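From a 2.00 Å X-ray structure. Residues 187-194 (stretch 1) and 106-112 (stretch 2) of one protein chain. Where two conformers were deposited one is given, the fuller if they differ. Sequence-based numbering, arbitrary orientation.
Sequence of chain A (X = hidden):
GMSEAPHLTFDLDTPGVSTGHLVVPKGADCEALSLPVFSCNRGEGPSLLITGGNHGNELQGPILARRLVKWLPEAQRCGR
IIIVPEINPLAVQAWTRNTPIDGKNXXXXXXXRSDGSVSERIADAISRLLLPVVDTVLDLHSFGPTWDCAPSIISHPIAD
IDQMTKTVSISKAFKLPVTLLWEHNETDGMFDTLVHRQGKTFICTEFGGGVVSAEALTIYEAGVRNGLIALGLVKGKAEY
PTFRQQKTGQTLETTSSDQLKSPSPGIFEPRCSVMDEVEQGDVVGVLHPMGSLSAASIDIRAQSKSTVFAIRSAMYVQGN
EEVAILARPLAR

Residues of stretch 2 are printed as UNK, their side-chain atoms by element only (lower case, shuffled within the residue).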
ATOM      1  N   THR A 187      13.707   1.949 -19.618  1.00 40.47           N
ATOM      2  CA  THR A 187      13.481   0.947 -20.658  1.00 39.48           C
ATOM      3  C   THR A 187      14.492  -0.217 -20.718  1.00 38.76           C
ATOM      4  O   THR A 187      14.397  -1.090 -21.603  1.00 37.20           O
ATOM      5  CB  THR A 187      13.485   1.668 -22.022  1.00 38.46           C
ATOM      6  OG1 THR A 187      14.750   2.295 -22.233  1.00 35.52           O
ATOM      7  CG2 THR A 187      12.373   2.704 -22.077  1.00 37.57           C
ATOM      8  N   ASP A 188      15.468  -0.246 -19.812  1.00 38.84           N
ATOM      9  CA  ASP A 188      16.426  -1.342 -19.798  1.00 38.68           C
ATOM     10  C   ASP A 188      15.673  -2.632 -19.580  1.00 37.07           C
ATOM     11  O   ASP A 188      14.631  -2.646 -18.928  1.00 36.37           O
ATOM     12  CB  ASP A 188      17.484  -1.182 -18.701  1.00 39.35           C
ATOM     13  CG  ASP A 188      18.497  -0.077 -19.002  1.00 47.87           C
ATOM     14  OD1 ASP A 188      18.471   0.520 -20.102  1.00 54.25           O
ATOM     15  OD2 ASP A 188      19.331   0.187 -18.114  1.00 54.34           O
ATOM     16  N   GLY A 189      16.147  -3.685 -20.223  1.00 34.56           N
ATOM     17  CA  GLY A 189      15.545  -4.973 -20.081  1.00 37.53           C
ATOM     18  C   GLY A 189      14.398  -5.348 -21.004  1.00 38.18           C
ATOM     19  O   GLY A 189      14.588  -5.483 -22.214  1.00 36.88           O
HETATM   20  N   MSE A 190      13.205  -5.477 -20.428  1.00 39.03           N
HETATM   21  CA  MSE A 190      12.033  -5.960 -21.153  0.50 39.70           C
HETATM   22  C   MSE A 190      11.590  -5.017 -22.269  1.00 38.49           C
HETATM   23  O   MSE A 190      11.270  -5.462 -23.363  1.00 36.55           O
HETATM   24  CB  MSE A 190      10.872  -6.228 -20.182  0.50 38.99           C
HETATM   25  CG  MSE A 190       9.825  -7.182 -20.708  0.50 41.98           C
HETATM   26 SE   MSE A 190       8.470  -7.724 -19.385  0.37 44.90          SE
HETATM   27  CE  MSE A 190       9.604  -8.363 -17.934  0.50 49.67           C
ATOM     28  N   PHE A 191      11.568  -3.722 -21.989  1.00 37.29           N
ATOM     29  CA  PHE A 191      11.150  -2.753 -22.992  1.00 36.01           C
ATOM     30  C   PHE A 191      12.086  -2.817 -24.182  1.00 33.58           C
ATOM     31  O   PHE A 191      11.638  -3.025 -25.301  1.00 33.17           O
ATOM     32  CB  PHE A 191      11.108  -1.333 -22.416  1.00 36.86           C
ATOM     33  CG  PHE A 191      10.574  -0.309 -23.382  1.00 33.14           C
ATOM     34  CD1 PHE A 191      11.379   0.225 -24.390  1.00 33.11           C
ATOM     35  CD2 PHE A 191       9.250   0.104 -23.293  1.00 32.16           C
ATOM     36  CE1 PHE A 191      10.879   1.157 -25.281  1.00 29.65           C
ATOM     37  CE2 PHE A 191       8.744   1.032 -24.181  1.00 30.90           C
ATOM     38  CZ  PHE A 191       9.559   1.563 -25.176  1.00 31.64           C
ATOM     39  N   ASP A 192      13.380  -2.637 -23.943  1.00 32.25           N
ATOM     40  CA  ASP A 192      14.369  -2.717 -25.024  1.00 34.43           C
ATOM     41  C   ASP A 192      14.308  -4.020 -25.790  1.00 31.51           C
ATOM     42  O   ASP A 192      14.438  -4.036 -27.002  1.00 30.36           O
ATOM     43  CB  ASP A 192      15.789  -2.560 -24.485  1.00 37.40           C
ATOM     44  CG  ASP A 192      16.152  -1.123 -24.171  1.00 42.42           C
ATOM     45  OD1 ASP A 192      15.332  -0.203 -24.406  1.00 50.64           O
ATOM     46  OD2 ASP A 192      17.274  -0.920 -23.663  1.00 44.10           O
ATOM     47  N   THR A 193      14.092  -5.111 -25.076  1.00 31.27           N
ATOM     48  CA  THR A 193      14.015  -6.438 -25.694  1.00 30.69           C
ATOM     49  C   THR A 193      12.833  -6.594 -26.642  1.00 25.60           C
ATOM     50  O   THR A 193      13.008  -6.902 -27.808  1.00 25.14           O
ATOM     51  CB  THR A 193      13.987  -7.551 -24.589  1.00 29.70           C
ATOM     52  OG1 THR A 193      15.271  -7.570 -23.967  1.00 33.46           O
ATOM     53  CG2 THR A 193      13.726  -8.921 -25.197  1.00 30.44           C
ATOM     54  N   LEU A 194      11.646  -6.296 -26.149  1.00 25.12           N
ATOM     55  CA  LEU A 194      10.421  -6.478 -26.918  1.00 27.57           C
ATOM     56  C   LEU A 194      10.190  -5.436 -27.986  1.00 26.31           C
ATOM     57  O   LEU A 194       9.827  -5.755 -29.118  1.00 28.39           O
ATOM     58  CB  LEU A 194       9.209  -6.520 -25.994  1.00 27.51           C
ATOM     59  CG  LEU A 194       8.948  -7.785 -25.177  1.00 33.11           C
ATOM     60  CD1 LEU A 194      10.214  -8.445 -24.713  1.00 43.48           C
ATOM     61  CD2 LEU A 194       8.037  -7.392 -24.026  1.00 33.57           C
ATOM     62  N   UNK A 106      13.735  -8.011 -12.037  1.00 26.40           N
ATOM     63  CA  UNK A 106      13.587  -9.003 -13.092  1.00 29.58           C
ATOM     64  C   UNK A 106      13.342  -8.406 -14.486  1.00 31.12           C
ATOM     65  O   UNK A 106      13.879  -8.898 -15.488  1.00 31.69           O
ATOM     66  c   UNK A 106      13.167 -11.936 -14.028  1.00 31.90           C
ATOM     67  c   UNK A 106      12.459  -9.983 -12.694  1.00 29.12           C
ATOM     68  c   UNK A 106      11.994 -11.050 -13.680  1.00 32.45           C
ATOM     69  c   UNK A 106      10.828 -11.875 -13.091  1.00 32.06           C
ATOM     70  N   UNK A 107      12.530  -7.365 -14.521  1.00 38.11           N
ATOM     71  CA  UNK A 107      12.206  -6.649 -15.747  1.00 42.39           C
ATOM     72  C   UNK A 107      13.443  -5.997 -16.370  1.00 40.71           C
ATOM     73  O   UNK A 107      13.664  -6.190 -17.574  1.00 41.71           O
ATOM     74  c   UNK A 107      10.592  -4.939 -16.741  1.00 51.44           C
ATOM     75  n   UNK A 107       9.375  -5.279 -17.154  1.00 53.78           N
ATOM     76  o   UNK A 107      11.265  -4.069 -17.299  1.00 58.64           O
ATOM     77  c   UNK A 107      11.090  -5.628 -15.480  1.00 43.87           C
ATOM     78  N   UNK A 108      14.268  -5.299 -15.572  1.00 38.12           N
ATOM     79  CA  UNK A 108      15.453  -4.633 -16.154  0.50 37.37           C
ATOM     80  C   UNK A 108      16.571  -5.574 -16.598  1.00 36.25           C
ATOM     81  O   UNK A 108      17.432  -5.150 -17.385  1.00 32.30           O
ATOM     82  c   UNK A 108      16.041  -3.449 -15.340  0.50 38.91           C
ATOM     83  n   UNK A 108      18.503  -4.810 -11.497  0.50 16.13           N
ATOM     84  n   UNK A 108      17.828  -3.497  -9.729  0.50 41.03           N
ATOM     85  n   UNK A 108      17.484  -2.717 -11.876  0.50 40.68           N
ATOM     86  c   UNK A 108      16.443  -3.719 -13.919  0.50 39.11           C
ATOM     87  c   UNK A 108      17.502  -2.742 -13.351  0.50 38.66           C
ATOM     88  c   UNK A 108      17.951  -3.670 -11.049  0.50 35.47           C
ATOM     89  N   UNK A 109      16.556  -6.844 -16.166  1.00 33.64           N
ATOM     90  CA  UNK A 109      17.608  -7.808 -16.583  1.00 31.50           C
ATOM     91  C   UNK A 109      17.327  -8.589 -17.881  1.00 30.69           C
ATOM     92  O   UNK A 109      18.224  -9.268 -18.360  1.00 33.27           O
ATOM     93  c   UNK A 109      17.980  -8.799 -15.459  1.00 28.85           C
ATOM     94  c   UNK A 109      18.276  -8.032 -14.162  1.00 32.31           C
ATOM     95  c   UNK A 109      16.910  -9.825 -15.268  1.00 27.01           C
ATOM     96  N   UNK A 110      16.120  -8.498 -18.457  1.00 32.62           N
ATOM     97  CA  UNK A 110      15.804  -9.189 -19.738  1.00 31.98           C
ATOM     98  C   UNK A 110      16.810  -8.816 -20.821  1.00 31.01           C
ATOM     99  O   UNK A 110      17.219  -7.670 -20.866  1.00 29.62           O
ATOM    100  c   UNK A 110      12.780 -10.756 -20.683  1.00 35.47           C
ATOM    101  c   UNK A 110      14.384  -8.878 -20.268  1.00 34.44           C
ATOM    102  c   UNK A 110      13.330  -9.847 -19.809  1.00 29.27           C
ATOM    103  c   UNK A 110      12.868  -9.799 -18.500  1.00 39.38           C
ATOM    104  c   UNK A 110      11.344 -11.590 -18.936  1.00 44.66           C
ATOM    105  c   UNK A 110      11.791 -11.627 -20.271  1.00 37.75           C
ATOM    106  c   UNK A 110      11.901 -10.662 -18.047  1.00 39.34           C
ATOM    107  N   UNK A 111      17.214  -9.777 -21.684  1.00 30.52           N
ATOM    108  CA  UNK A 111      16.769 -11.161 -21.793  1.00 30.21           C
ATOM    109  C   UNK A 111      17.460 -12.167 -20.834  1.00 29.32           C
ATOM    110  O   UNK A 111      17.343 -13.369 -21.039  1.00 32.87           O
ATOM    111  c   UNK A 111      18.325  -9.518 -22.624  1.00 33.41           C
ATOM    112  c   UNK A 111      17.089 -11.469 -23.259  1.00 28.07           C
ATOM    113  c   UNK A 111      18.429 -10.799 -23.431  1.00 33.16           C
ATOM    114  N   UNK A 112      18.148 -11.702 -19.797  1.00 31.05           N
ATOM    115  CA  UNK A 112      18.873 -12.590 -18.885  1.00 31.23           C
ATOM    116  C   UNK A 112      19.953 -13.468 -19.506  1.00 31.74           C
ATOM    117  O   UNK A 112      20.462 -13.177 -20.590  1.00 31.62           O
TER
HETATM  118  O   HOH W   1      12.169  -2.738 -19.311  1.00 21.02           O

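Position 106 carries four side-chain carbons, forked at the second. None touches stretch 1, and the residue is buried. This is Leu106, an apolar side chain suited to a buried place beside the contact, with its CA-to-CB bond directed sideways.

At position 107 two carbons lead to one oxygen and one nitrogen, the pattern of a side-chain amide. The nitrogen lies 3.2 Å from CE of Met190, a selenomethionine, while the oxygen receives a 2.6 Å hydrogen bond from water 1. The residue is Asn107. The same water donates to Asp188 O at 2.5 Å and accepts from Phe191 N at 2.9 Å, so the short amide reaches the start of the helix through a single solvent molecule.

Position 108 has three carbons, a nitrogen, then a carbon bearing two more nitrogens. Its end leads away from stretch 1; the near part meets the partner, its CA 3.5 Å from Asp188 O in a CA-H...O contact and its CB 4.3 Å from Asp188 CB. The guanidinium identifies Arg108, whose charged end suits an exposed place.

Position 109 has one carbon carrying two others. Its CA-to-CB bond points away, and its CB stays 6.5 Å from Gly189 CA. This is Val109; a compact apolar side chain is compatible with this partly exposed place, though nothing in the contact specifically demands valine.

At position 110 one carbon bears a six-carbon ring with no polar atom. Met190 CG sits over one face, Met190 SE lies 4.9 Å from the ring centroid, 16° off the normal, and Met190 CE approaches a ring carbon to 3.3 Å. This is Phe110, whose flat, apolar ring offers a broad surface to the long selenomethionine.

Position 111 has three carbons closing onto its backbone nitrogen; the ring carbon next to that nitrogen lies 3.9 Å from Thr193 OG1. This is Pro111. The peptide bond before it is cis, a form proline tolerates better than other residues.

Position 112 has no side-chain atoms; Gly112 has a positive phi of 59°, which favours glycine.

The closest backbone approach is at Gly189, the N-cap residue, whose CA lies 3.9 Å from Arg108 CA, while Met190 and Phe110 bury the most surface. An ideal CB on Gly189 would lie 2.1 Å from Asn107 O, so close packing requires its absence; instead Gly189 CA makes CA-H...O contacts with Asn107 O at 3.4 Å and Phe110 O at 3.3 Å. Asn107 O also accepts the one direct hydrogen bond across the stretches, from Met190 N at 3.0 Å, using an amide of the helix's first turn.

Stretch 2 (106-112) LNRVFPG
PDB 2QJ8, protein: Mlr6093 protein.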